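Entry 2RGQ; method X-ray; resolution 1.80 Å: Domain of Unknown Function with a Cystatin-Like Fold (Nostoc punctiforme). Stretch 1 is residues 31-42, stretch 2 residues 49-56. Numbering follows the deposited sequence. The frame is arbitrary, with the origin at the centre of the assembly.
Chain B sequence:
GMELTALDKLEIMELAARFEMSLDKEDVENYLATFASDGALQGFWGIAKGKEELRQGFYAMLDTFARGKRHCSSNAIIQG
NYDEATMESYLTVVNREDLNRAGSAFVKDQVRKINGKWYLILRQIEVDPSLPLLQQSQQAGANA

Stretch 1 31-42: YLATFASDGALQ
Stretch 2 (49-56) KGKEELRQ

This contact packs the first turns of a helix, residues 51-56, against the last helical residues, two type I turns and strand 39-42 of stretch 1, with Leu54 as the apolar plug and a short antiparallel pairing fixing the register.

Tyr31 and Leu32 are helical, and the chain passes through a type I turn from Leu32 to Phe35, with Phe35 N bonded to Leu32 O at 3.1 Å. Phe35 and Ala36 are extended (phi/psi -99/146 and -63/162). A second type I turn, Ala36 to Gly39, closed by Gly39 N to Ala36 O at 2.9 Å, takes the chain round a corner at Ser37 and Asp38 (-52/-37 and -110/24) into strand 39-42. The strand and helix 51-56 run in roughly the same direction, at 34°, with their axes 8.7 Å apart at closest approach.

Register is set where Ala40 faces Lys49 in an antiparallel, non-hydrogen-bonded pair, CA to CA 4.2 Å, their side chains on the same face of the sheet and Ala40 CB 3.8 Å from Lys49 CG. Next to this pair, Gly50 N donates to Gly39 O at 3.1 Å and 171°, nearly straight. Lys49, extended at -139/134 with chi1 to chi3 t and chi4 m, runs past Ala40 toward Asp38, where NZ donates to Asp38 O at 3.0 Å. Its own N is bonded to Glu53 OE1 at 2.9 Å, tying the approach segment to the helix.

Gly50 is the N-cap. Its phi/psi is 85/164, and the positive phi by itself favours glycine; its CA makes a CA-H...O contact with Ser37 O at 3.5 Å. From here the helix starts regularly, Leu54 N bonding Gly50 O at 2.8 Å. A water donates to Ser37 O at 2.7 Å and accepts from Lys51 N at 2.9 Å, so this amide of the first turn reaches stretch 1 through solvent.

Leu54 (m, t; chi1 -71°, chi2 160°) points toward stretch 1. Phe35, chi1 m and chi2 -89°, offers it a ring face: Leu54 CD2 lies 3.9 Å from the centroid of the Phe35 ring, 12° off the normal, while Leu54 CD1 is 3.5 Å from Phe35 CG. Leu32, also m, t and pointing toward the helix, brings CD2 to 3.4 Å from Leu54 CB; Leu41 CB is 4.0 Å from Leu54 CD2. The rule is one inward leucine per helix, Leu32 and Leu54, with the Phe35 ring face and Leu41 closing round the second.

Polar groups lie around these apolar contacts. Lys51 (m, m, t, p) starts sideways, but its end folds over the turn: CE is 3.3 Å from both Leu32 O and Phe35 O, and NZ gives a hydrogen bond to a water at 2.5 Å that donates to Phe35 O at 2.6 Å. Another water joins Tyr31 OH (2.7 Å) to Leu54 O (2.9 Å). Arg55 (t, t, m, chi4 -84°) lays one face of its guanidinium over Leu32 CD1, 3.4 Å from Arg55 NH2.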

ATOM      1  N   TYR B  31      -3.042  -6.086 -18.783  1.00 10.29           N
ATOM      2  CA  TYR B  31      -4.293  -6.114 -18.055  1.00 10.61           C
ATOM      3  C   TYR B  31      -4.970  -7.484 -18.203  1.00 10.59           C
ATOM      4  O   TYR B  31      -5.314  -8.144 -17.178  1.00  9.42           O
ATOM      5  CB  TYR B  31      -5.220  -5.010 -18.553  1.00 11.11           C
ATOM      6  CG  TYR B  31      -6.632  -5.018 -17.971  1.00 10.76           C
ATOM      7  CD1 TYR B  31      -6.919  -4.375 -16.763  1.00 12.27           C
ATOM      8  CD2 TYR B  31      -7.694  -5.617 -18.675  1.00 10.85           C
ATOM      9  CE1 TYR B  31      -8.203  -4.314 -16.259  1.00 11.20           C
ATOM     10  CE2 TYR B  31      -8.986  -5.593 -18.177  1.00 11.49           C
ATOM     11  CZ  TYR B  31      -9.249  -4.927 -16.952  1.00 13.14           C
ATOM     12  OH  TYR B  31     -10.515  -4.847 -16.397  1.00 12.65           O
ATOM     13  N   LEU B  32      -5.105  -7.926 -19.445  1.00 10.18           N
ATOM     14  CA  LEU B  32      -5.803  -9.182 -19.737  1.00 10.69           C
ATOM     15  C   LEU B  32      -5.115 -10.401 -19.150  1.00 11.56           C
ATOM     16  O   LEU B  32      -5.775 -11.321 -18.737  1.00 11.40           O
ATOM     17  CB  LEU B  32      -6.023  -9.349 -21.254  1.00 11.57           C
ATOM     18  CG  LEU B  32      -7.052  -8.406 -21.875  1.00  9.65           C
ATOM     19  CD1 LEU B  32      -6.945  -8.492 -23.449  1.00 10.66           C
ATOM     20  CD2 LEU B  32      -8.507  -8.634 -21.319  1.00 12.39           C
ATOM     21  N   ALA B  33      -3.787 -10.347 -19.065  1.00 11.35           N
ATOM     22  CA  ALA B  33      -2.959 -11.429 -18.496  1.00 11.13           C
ATOM     23  C   ALA B  33      -3.259 -11.769 -17.035  1.00 11.03           C
ATOM     24  O   ALA B  33      -2.921 -12.870 -16.546  1.00 12.19           O
ATOM     25  CB  ALA B  33      -1.509 -11.022 -18.623  1.00 13.23           C
ATOM     26  N   THR B  34      -3.784 -10.785 -16.301  1.00 11.73           N
ATOM     27  CA  THR B  34      -4.162 -10.981 -14.885  1.00 12.26           C
ATOM     28  C   THR B  34      -5.420 -11.844 -14.719  1.00 11.58           C
ATOM     29  O   THR B  34      -5.636 -12.388 -13.643  1.00 10.61           O
ATOM     30  CB  THR B  34      -4.395  -9.628 -14.139  1.00 12.16           C
ATOM     31  OG1 THR B  34      -5.614  -9.009 -14.581  1.00 10.77           O
ATOM     32  CG2 THR B  34      -3.183  -8.697 -14.310  1.00 11.78           C
ATOM     33  N   PHE B  35      -6.218 -11.995 -15.770  1.00  9.88           N
ATOM     34  CA  PHE B  35      -7.446 -12.750 -15.717  1.00  9.14           C
ATOM     35  C   PHE B  35      -7.312 -14.152 -16.270  1.00  9.36           C
ATOM     36  O   PHE B  35      -6.630 -14.383 -17.279  1.00  9.28           O
ATOM     37  CB  PHE B  35      -8.569 -12.074 -16.519  1.00  9.86           C
ATOM     38  CG  PHE B  35      -9.146 -10.869 -15.856  1.00 10.68           C
ATOM     39  CD1 PHE B  35     -10.204 -10.994 -14.973  1.00 11.72           C
ATOM     40  CD2 PHE B  35      -8.625  -9.599 -16.120  1.00 12.13           C
ATOM     41  CE1 PHE B  35     -10.726  -9.894 -14.352  1.00 11.33           C
ATOM     42  CE2 PHE B  35      -9.142  -8.483 -15.475  1.00 12.02           C
ATOM     43  CZ  PHE B  35     -10.201  -8.642 -14.598  1.00 10.49           C
ATOM     44  N   ALA B  36      -8.060 -15.081 -15.676  1.00  9.73           N
ATOM     45  CA  ALA B  36      -8.231 -16.399 -16.307  1.00  8.58           C
ATOM     46  C   ALA B  36      -8.950 -16.206 -17.651  1.00 10.48           C
ATOM     47  O   ALA B  36      -9.606 -15.154 -17.872  1.00  8.98           O
ATOM     48  CB  ALA B  36      -9.050 -17.345 -15.395  1.00  9.44           C
ATOM     49  N   SER B  37      -8.871 -17.208 -18.547  1.00 10.97           N
ATOM     50  CA  SER B  37      -9.567 -17.174 -19.824  1.00 11.22           C
ATOM     51  C   SER B  37     -11.035 -16.865 -19.600  1.00 11.24           C
ATOM     52  O   SER B  37     -11.571 -16.128 -20.382  1.00 11.09           O
ATOM     53  CB  SER B  37      -9.424 -18.484 -20.620  1.00 13.37           C
ATOM     54  OG  SER B  37      -9.850 -19.554 -19.801  1.00 16.77           O
ATOM     55  N   ASP B  38     -11.646 -17.374 -18.523  1.00 11.54           N
ATOM     56  CA  ASP B  38     -13.070 -17.149 -18.222  1.00 13.71           C
ATOM     57  C   ASP B  38     -13.269 -16.241 -17.004  1.00 13.99           C
ATOM     58  O   ASP B  38     -14.321 -16.277 -16.366  1.00 14.20           O
ATOM     59  CB  ASP B  38     -13.839 -18.490 -18.072  1.00 15.59           C
ATOM     60  CG  ASP B  38     -13.248 -19.420 -17.004  1.00 18.49           C
ATOM     61  OD1 ASP B  38     -12.083 -19.231 -16.624  1.00 18.25           O
ATOM     62  OD2 ASP B  38     -13.953 -20.337 -16.555  1.00 20.36           O
ATOM     63  N   GLY B  39     -12.260 -15.415 -16.704  1.00 11.57           N
ATOM     64  CA  GLY B  39     -12.304 -14.498 -15.593  1.00 10.77           C
ATOM     65  C   GLY B  39     -13.284 -13.372 -15.827  1.00 11.88           C
ATOM     66  O   GLY B  39     -13.595 -13.076 -16.967  1.00  9.76           O
ATOM     67  N   ALA B  40     -13.718 -12.722 -14.741  1.00 10.80           N
ATOM     68  CA  ALA B  40     -14.728 -11.687 -14.834  1.00 11.96           C
ATOM     69  C   ALA B  40     -14.412 -10.495 -13.947  1.00 10.95           C
ATOM     70  O   ALA B  40     -13.714 -10.643 -12.936  1.00 12.20           O
ATOM     71  CB  ALA B  40     -16.103 -12.231 -14.470  1.00 10.44           C
ATOM     72  N   LEU B  41     -14.883  -9.331 -14.390  1.00 11.00           N
ATOM     73  CA  LEU B  41     -14.816  -8.051 -13.643  1.00 11.08           C
ATOM     74  C   LEU B  41     -16.236  -7.535 -13.503  1.00 11.11           C
ATOM     75  O   LEU B  41     -16.937  -7.355 -14.538  1.00 11.57           O
ATOM     76  CB  LEU B  41     -13.999  -6.999 -14.378  1.00 10.73           C
ATOM     77  CG  LEU B  41     -13.908  -5.601 -13.710  1.00 10.98           C
ATOM     78  CD1 LEU B  41     -13.376  -5.644 -12.302  1.00 11.74           C
ATOM     79  CD2 LEU B  41     -13.060  -4.633 -14.550  1.00 13.39           C
ATOM     80  N   GLN B  42     -16.660  -7.293 -12.251  1.00 11.19           N
ATOM     81  CA  GLN B  42     -17.978  -6.740 -11.949  1.00 11.00           C
ATOM     82  C   GLN B  42     -17.868  -5.476 -11.123  1.00 10.54           C
ATOM     83  O   GLN B  42     -17.146  -5.450 -10.154  1.00 11.29           O
ATOM     84  CB  GLN B  42     -18.815  -7.731 -11.149  1.00 10.67           C
ATOM     85  CG  GLN B  42     -20.257  -7.306 -10.915  1.00 10.83           C
ATOM     86  CD  GLN B  42     -21.083  -8.407 -10.304  1.00 12.24           C
ATOM     87  OE1 GLN B  42     -20.555  -9.313  -9.627  1.00 14.97           O
ATOM     88  NE2 GLN B  42     -22.390  -8.359 -10.562  1.00 14.51           N
ATOM     89  N   LYS B  49     -16.914 -10.548 -18.937  1.00 11.76           N
ATOM     90  CA  LYS B  49     -16.431 -11.920 -18.699  1.00 12.81           C
ATOM     91  C   LYS B  49     -15.844 -12.486 -19.970  1.00 13.32           C
ATOM     92  O   LYS B  49     -16.456 -12.392 -21.052  1.00 13.17           O
ATOM     93  CB  LYS B  49     -17.554 -12.838 -18.208  1.00 12.49           C
ATOM     94  CG  LYS B  49     -17.104 -14.143 -17.561  1.00 12.94           C
ATOM     95  CD  LYS B  49     -18.097 -14.659 -16.553  1.00 13.58           C
ATOM     96  CE  LYS B  49     -17.515 -15.719 -15.645  1.00 15.11           C
ATOM     97  NZ  LYS B  49     -17.227 -16.958 -16.328  1.00 13.57           N
ATOM     98  N   GLY B  50     -14.673 -13.088 -19.828  1.00 12.29           N
ATOM     99  CA  GLY B  50     -13.919 -13.616 -20.935  1.00 12.81           C
ATOM    100  C   GLY B  50     -13.084 -12.515 -21.544  1.00 14.04           C
ATOM    101  O   GLY B  50     -13.370 -11.295 -21.369  1.00 12.67           O
ATOM    102  N   LYS B  51     -12.112 -12.934 -22.343  1.00 14.48           N
ATOM    103  CA  LYS B  51     -11.102 -11.988 -22.822  1.00 15.92           C
ATOM    104  C   LYS B  51     -11.618 -10.911 -23.742  1.00 14.96           C
ATOM    105  O   LYS B  51     -11.191  -9.751 -23.627  1.00 14.22           O
ATOM    106  CB  LYS B  51      -9.896 -12.738 -23.418  1.00 17.62           C
ATOM    107  CG  LYS B  51      -9.107 -13.585 -22.397  1.00 18.04           C
ATOM    108  CD  LYS B  51      -8.343 -12.759 -21.382  1.00 18.34           C
ATOM    109  CE  LYS B  51      -7.550 -13.607 -20.357  1.00 18.83           C
ATOM    110  NZ  LYS B  51      -6.300 -14.234 -20.927  1.00 18.85           N
ATOM    111  N   GLU B  52     -12.570 -11.257 -24.614  1.00 14.26           N
ATOM    112  CA  GLU B  52     -13.137 -10.291 -25.539  1.00 14.44           C
ATOM    113  C   GLU B  52     -13.911  -9.172 -24.814  1.00 13.65           C
ATOM    114  O   GLU B  52     -13.694  -7.985 -25.082  1.00 12.58           O
ATOM    115  CB  GLU B  52     -14.041 -10.988 -26.565  1.00 14.09           C
ATOM    116  CG  GLU B  52     -14.607 -10.054 -27.625  1.00 15.32           C
ATOM    117  N   GLU B  53     -14.786  -9.565 -23.891  1.00 13.58           N
ATOM    118  CA  GLU B  53     -15.528  -8.585 -23.096  1.00 13.87           C
ATOM    119  C   GLU B  53     -14.610  -7.821 -22.171  1.00 12.55           C
ATOM    120  O   GLU B  53     -14.863  -6.632 -21.952  1.00 13.63           O
ATOM    121  CB  GLU B  53     -16.653  -9.191 -22.265  1.00 15.22           C
ATOM    122  CG  GLU B  53     -17.761  -9.848 -23.091  1.00 18.33           C
ATOM    123  CD  GLU B  53     -18.960 -10.275 -22.242  1.00 21.23           C
ATOM    124  OE1 GLU B  53     -18.878 -10.163 -20.980  1.00 18.96           O
ATOM    125  OE2 GLU B  53     -19.995 -10.693 -22.856  1.00 22.02           O
ATOM    126  N   LEU B  54     -13.580  -8.468 -21.626  1.00 11.03           N
ATOM    127  CA  LEU B  54     -12.658  -7.746 -20.713  1.00 10.26           C
ATOM    128  C   LEU B  54     -11.918  -6.660 -21.488  1.00  9.83           C
ATOM    129  O   LEU B  54     -11.724  -5.522 -20.992  1.00 10.06           O
ATOM    130  CB  LEU B  54     -11.678  -8.703 -20.002  1.00 10.52           C
ATOM    131  CG  LEU B  54     -12.257  -9.640 -18.899  1.00 10.19           C
ATOM    132  CD1 LEU B  54     -11.324 -10.848 -18.623  1.00 12.19           C
ATOM    133  CD2 LEU B  54     -12.637  -8.873 -17.589  1.00 11.42           C
ATOM    134  N   ARG B  55     -11.470  -7.012 -22.692  1.00 10.96           N
ATOM    135  CA  ARG B  55     -10.794  -6.043 -23.567  1.00 12.56           C
ATOM    136  C   ARG B  55     -11.702  -4.828 -23.849  1.00 12.53           C
ATOM    137  O   ARG B  55     -11.273  -3.707 -23.722  1.00 12.70           O
ATOM    138  CB  ARG B  55     -10.387  -6.699 -24.885  1.00 13.19           C
ATOM    139  CG  ARG B  55      -9.649  -5.791 -25.888  1.00 15.87           C
ATOM    140  CD  ARG B  55      -9.412  -6.552 -27.178  1.00 17.01           C
ATOM    141  NE  ARG B  55      -8.482  -7.663 -26.988  1.00 19.39           N
ATOM    142  CZ  ARG B  55      -7.162  -7.574 -27.009  1.00 19.04           C
ATOM    143  NH1 ARG B  55      -6.540  -6.425 -27.206  1.00 20.33           N
ATOM    144  NH2 ARG B  55      -6.456  -8.666 -26.803  1.00 22.77           N
ATOM    145  N   GLN B  56     -12.938  -5.061 -24.261  1.00 13.34           N
ATOM    146  CA  GLN B  56     -13.892  -3.954 -24.479  1.00 12.79           C
ATOM    147  C   GLN B  56     -14.162  -3.142 -23.206  1.00 11.31           C
ATOM    148  O   GLN B  56     -14.215  -1.912 -23.243  1.00  9.16           O
ATOM    149  CB  GLN B  56     -15.234  -4.480 -25.032  1.00 12.83           C
ATOM    150  CG  GLN B  56     -15.191  -5.080 -26.424  1.00 14.48           C
ATOM    151  CD  GLN B  56     -14.660  -4.101 -27.478  1.00 15.92           C
ATOM    152  OE1 GLN B  56     -15.114  -2.951 -27.593  1.00 15.28           O
ATOM    153  NE2 GLN B  56     -13.681  -4.570 -28.250  1.00 18.97           N
TER
HETATM  154  O   HOH W   1     -12.414  -5.198 -18.221  1.00 14.44           O
HETATM  155  O   HOH W   2      -5.166 -15.478 -19.108  1.00 26.81           O
HETATM  156  O   HOH W   3     -11.706 -15.748 -23.090  1.00 23.47           O